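Local coordinates for protein ubiquitin-like-conjugating enzyme ATG10 (Saccharomyces cerevisiae, PDB 4EBR) that acts as the E2-like enzyme of autophagy that catalyses the conjugation of ATG12 to ATG5, at the interface of chains A and B. Residues are numbered along the deposited sequence; one frame, centred on the assembly and turned at random. Chains: chain A/B, Ubiquitin-like-conjugating enzyme ATG10.

The interface of chains A and B. Residues chain A 119-123; chain B 119-123.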
ATOM      1  N   ASP A 119       8.263  -1.620  -0.835  1.00 74.23           N
ATOM      2  CA  ASP A 119       8.256  -0.252  -1.328  1.00 71.16           C
ATOM      3  C   ASP A 119       7.007  -0.031  -2.148  1.00 67.99           C
ATOM      4  O   ASP A 119       6.737  -0.715  -3.133  1.00 63.50           O
ATOM      5  CB  ASP A 119       9.520   0.135  -2.081  1.00 72.32           C
ATOM      6  CG  ASP A 119       9.771   1.616  -2.037  1.00 80.68           C
ATOM      7  OD1 ASP A 119      10.287   2.113  -1.030  1.00 81.33           O
ATOM      8  OD2 ASP A 119       9.439   2.290  -3.012  1.00 84.22           O
ATOM      9  N   THR A 120       6.247   0.951  -1.694  1.00 66.55           N
ATOM     10  CA  THR A 120       4.897   1.183  -2.153  1.00 64.21           C
ATOM     11  C   THR A 120       4.788   2.526  -2.826  1.00 66.66           C
ATOM     12  O   THR A 120       5.126   3.557  -2.262  1.00 68.65           O
ATOM     13  CB  THR A 120       3.916   1.139  -0.987  1.00 63.59           C
ATOM     14  OG1 THR A 120       3.844  -0.198  -0.503  1.00 66.00           O
ATOM     15  CG2 THR A 120       2.543   1.548  -1.425  1.00 59.00           C
ATOM     16  N   ILE A 121       4.300   2.496  -4.050  1.00 44.13           N
ATOM     17  CA  ILE A 121       4.155   3.687  -4.840  1.00 44.78           C
ATOM     18  C   ILE A 121       2.668   3.880  -4.962  1.00 46.33           C
ATOM     19  O   ILE A 121       1.928   2.918  -5.145  1.00 46.36           O
ATOM     20  CB  ILE A 121       4.789   3.472  -6.219  1.00 49.38           C
ATOM     21  CG1 ILE A 121       6.314   3.347  -6.087  1.00 51.22           C
ATOM     22  CG2 ILE A 121       4.423   4.564  -7.168  1.00 49.00           C
ATOM     23  CD1 ILE A 121       6.809   1.873  -6.049  1.00 70.70           C
ATOM     24  N   ILE A 122       2.216   5.118  -4.809  1.00 46.89           N
ATOM     25  CA  ILE A 122       0.797   5.420  -4.913  1.00 48.75           C
ATOM     26  C   ILE A 122       0.573   6.400  -6.052  1.00 47.26           C
ATOM     27  O   ILE A 122       1.236   7.434  -6.127  1.00 47.92           O
ATOM     28  CB  ILE A 122       0.249   6.025  -3.608  1.00 49.51           C
ATOM     29  CG1 ILE A 122       0.301   4.993  -2.479  1.00 51.12           C
ATOM     30  CG2 ILE A 122      -1.172   6.529  -3.810  1.00 48.83           C
ATOM     31  CD1 ILE A 122       0.032   5.574  -1.108  1.00 54.45           C
ATOM     32  N   ASN A 123      -0.359   6.077  -6.940  1.00 46.58           N
ATOM     33  CA  ASN A 123      -0.625   6.952  -8.059  1.00 49.01           C
ATOM     34  C   ASN A 123      -1.891   7.772  -7.827  1.00 51.53           C
ATOM     35  O   ASN A 123      -2.979   7.220  -7.651  1.00 50.17           O
ATOM     36  CB  ASN A 123      -0.744   6.131  -9.334  1.00 52.37           C
ATOM     37  CG  ASN A 123      -0.857   6.994 -10.573  1.00 61.82           C
ATOM     38  OD1 ASN A 123      -1.941   7.500 -10.905  1.00 62.62           O
ATOM     39  ND2 ASN A 123       0.272   7.163 -11.281  1.00 66.24           N
TER
ATOM     40  N   ASP B 119      -4.529   3.590  -6.216  1.00 89.33           N
ATOM     41  CA  ASP B 119      -3.729   2.709  -7.045  1.00 87.53           C
ATOM     42  C   ASP B 119      -2.454   2.466  -6.272  1.00 76.56           C
ATOM     43  O   ASP B 119      -1.885   3.392  -5.696  1.00 75.30           O
ATOM     44  CB  ASP B 119      -3.419   3.367  -8.391  1.00 97.25           C
ATOM     45  CG  ASP B 119      -4.584   3.290  -9.358  1.00106.46           C
ATOM     46  OD1 ASP B 119      -5.546   2.545  -9.075  1.00108.31           O
ATOM     47  OD2 ASP B 119      -4.537   3.974 -10.402  1.00109.67           O
ATOM     48  N   THR B 120      -2.004   1.219  -6.245  1.00 69.29           N
ATOM     49  CA  THR B 120      -0.865   0.895  -5.429  1.00 62.77           C
ATOM     50  C   THR B 120       0.038  -0.117  -6.089  1.00 63.31           C
ATOM     51  O   THR B 120      -0.297  -1.285  -6.240  1.00 65.84           O
ATOM     52  CB  THR B 120      -1.341   0.350  -4.097  1.00 59.59           C
ATOM     53  OG1 THR B 120      -2.122   1.352  -3.459  1.00 59.11           O
ATOM     54  CG2 THR B 120      -0.182   0.026  -3.213  1.00 59.38           C
ATOM     55  N   ILE B 121       1.213   0.341  -6.459  1.00 45.30           N
ATOM     56  CA  ILE B 121       2.188  -0.515  -7.080  1.00 45.78           C
ATOM     57  C   ILE B 121       3.120  -0.919  -5.959  1.00 48.34           C
ATOM     58  O   ILE B 121       3.532  -0.074  -5.157  1.00 52.70           O
ATOM     59  CB  ILE B 121       2.973   0.238  -8.158  1.00 47.85           C
ATOM     60  CG1 ILE B 121       2.028   0.786  -9.216  1.00 46.97           C
ATOM     61  CG2 ILE B 121       3.974  -0.653  -8.809  1.00 49.19           C
ATOM     62  CD1 ILE B 121       1.711   2.295  -9.025  1.00 81.53           C
ATOM     63  N   ILE B 122       3.413  -2.211  -5.870  1.00 45.15           N
ATOM     64  CA  ILE B 122       4.412  -2.684  -4.921  1.00 46.37           C
ATOM     65  C   ILE B 122       5.607  -3.101  -5.725  1.00 46.48           C
ATOM     66  O   ILE B 122       5.469  -3.888  -6.662  1.00 40.83           O
ATOM     67  CB  ILE B 122       3.948  -3.932  -4.141  1.00 45.39           C
ATOM     68  CG1 ILE B 122       2.680  -3.653  -3.322  1.00 43.50           C
ATOM     69  CG2 ILE B 122       5.076  -4.470  -3.291  1.00 43.96           C
ATOM     70  CD1 ILE B 122       2.624  -2.313  -2.701  1.00 44.68           C
ATOM     71  N   ASN B 123       6.776  -2.575  -5.369  1.00 49.67           N
ATOM     72  CA  ASN B 123       8.014  -2.919  -6.059  1.00 49.20           C
ATOM     73  C   ASN B 123       8.813  -3.932  -5.261  1.00 51.89           C
ATOM     74  O   ASN B 123       9.306  -3.648  -4.168  1.00 54.12           O
ATOM     75  CB  ASN B 123       8.850  -1.678  -6.312  1.00 56.49           C
ATOM     76  CG  ASN B 123      10.022  -1.955  -7.240  1.00 66.29           C
ATOM     77  OD1 ASN B 123      10.773  -2.920  -7.056  1.00 69.17           O
ATOM     78  ND2 ASN B 123      10.171  -1.116  -8.264  1.00 69.51           N
TER
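Two copies of strand 119-124, one from each chain, run antiparallel edge to edge across a two-fold axis, pairing A:Ile121 with its own counterpart B:Ile121. Backbone hydrogen bonds zip the strands together. At the centre A:Ile121 N donates to B:Ile121 O (2.9 Å), almost straight at 178° and nearly along the C=O axis, while B:Ile121 N returns a bond to A:Ile121 O (3.0 Å) that lies in the carbonyl plane and is more bent. Further out B:Asn123 N reaches A:Asp119 O (2.9 Å), again nearly along the carbonyl axis; its twin, from A:Asn123 N to B:Asp119 O (3.3 Å), is weak, and B:Asp119 is poorly ordered. Aspartate serves here mainly through its main-chain carbonyl. These repeating main-chain groups hold the strands, whereas the fit of the side chains may select this register.

Side chains pack on both faces of the ribbon. On one, A:Ile121 and B:Ile121 cross obliquely; each has CG2 anti to the backbone N, and the A:Ile121 CG2 methyl meets the B:Ile121 CD1 tip (4.0 Å). A:Ile121 CD1 also lies alongside CB of B:Asn123 (4.1 Å). Beta-branched isoleucine suits this place, favouring extended backbone and offering two apolar branches, whereas asparagine contributes its methylene. On the other face A:Thr120 and B:Thr120 cross obliquely, methyl to methyl, with A:Thr120 CG2 3.6 Å from B:Thr120 CG2. With chi1 -69°, A:Thr120 keeps OG1 beside its backbone N and turns CG2 inward, so threonine presents its apolar branch to the axis. B:Ile122, also beta-branched and suited to a strand, lies alongside, pointing the same way, and its CD1 covers the A:Thr120 side chain.

ATG10 forms homooligomers, and this pairing may be one such contact, although the crystal alone does not prove it. Strand 119-124 precedes strand 127-131 and then A:Cys135, the cysteine that forms the glycyl thioester intermediate during catalysis, about 16 Å from the centre of the contact.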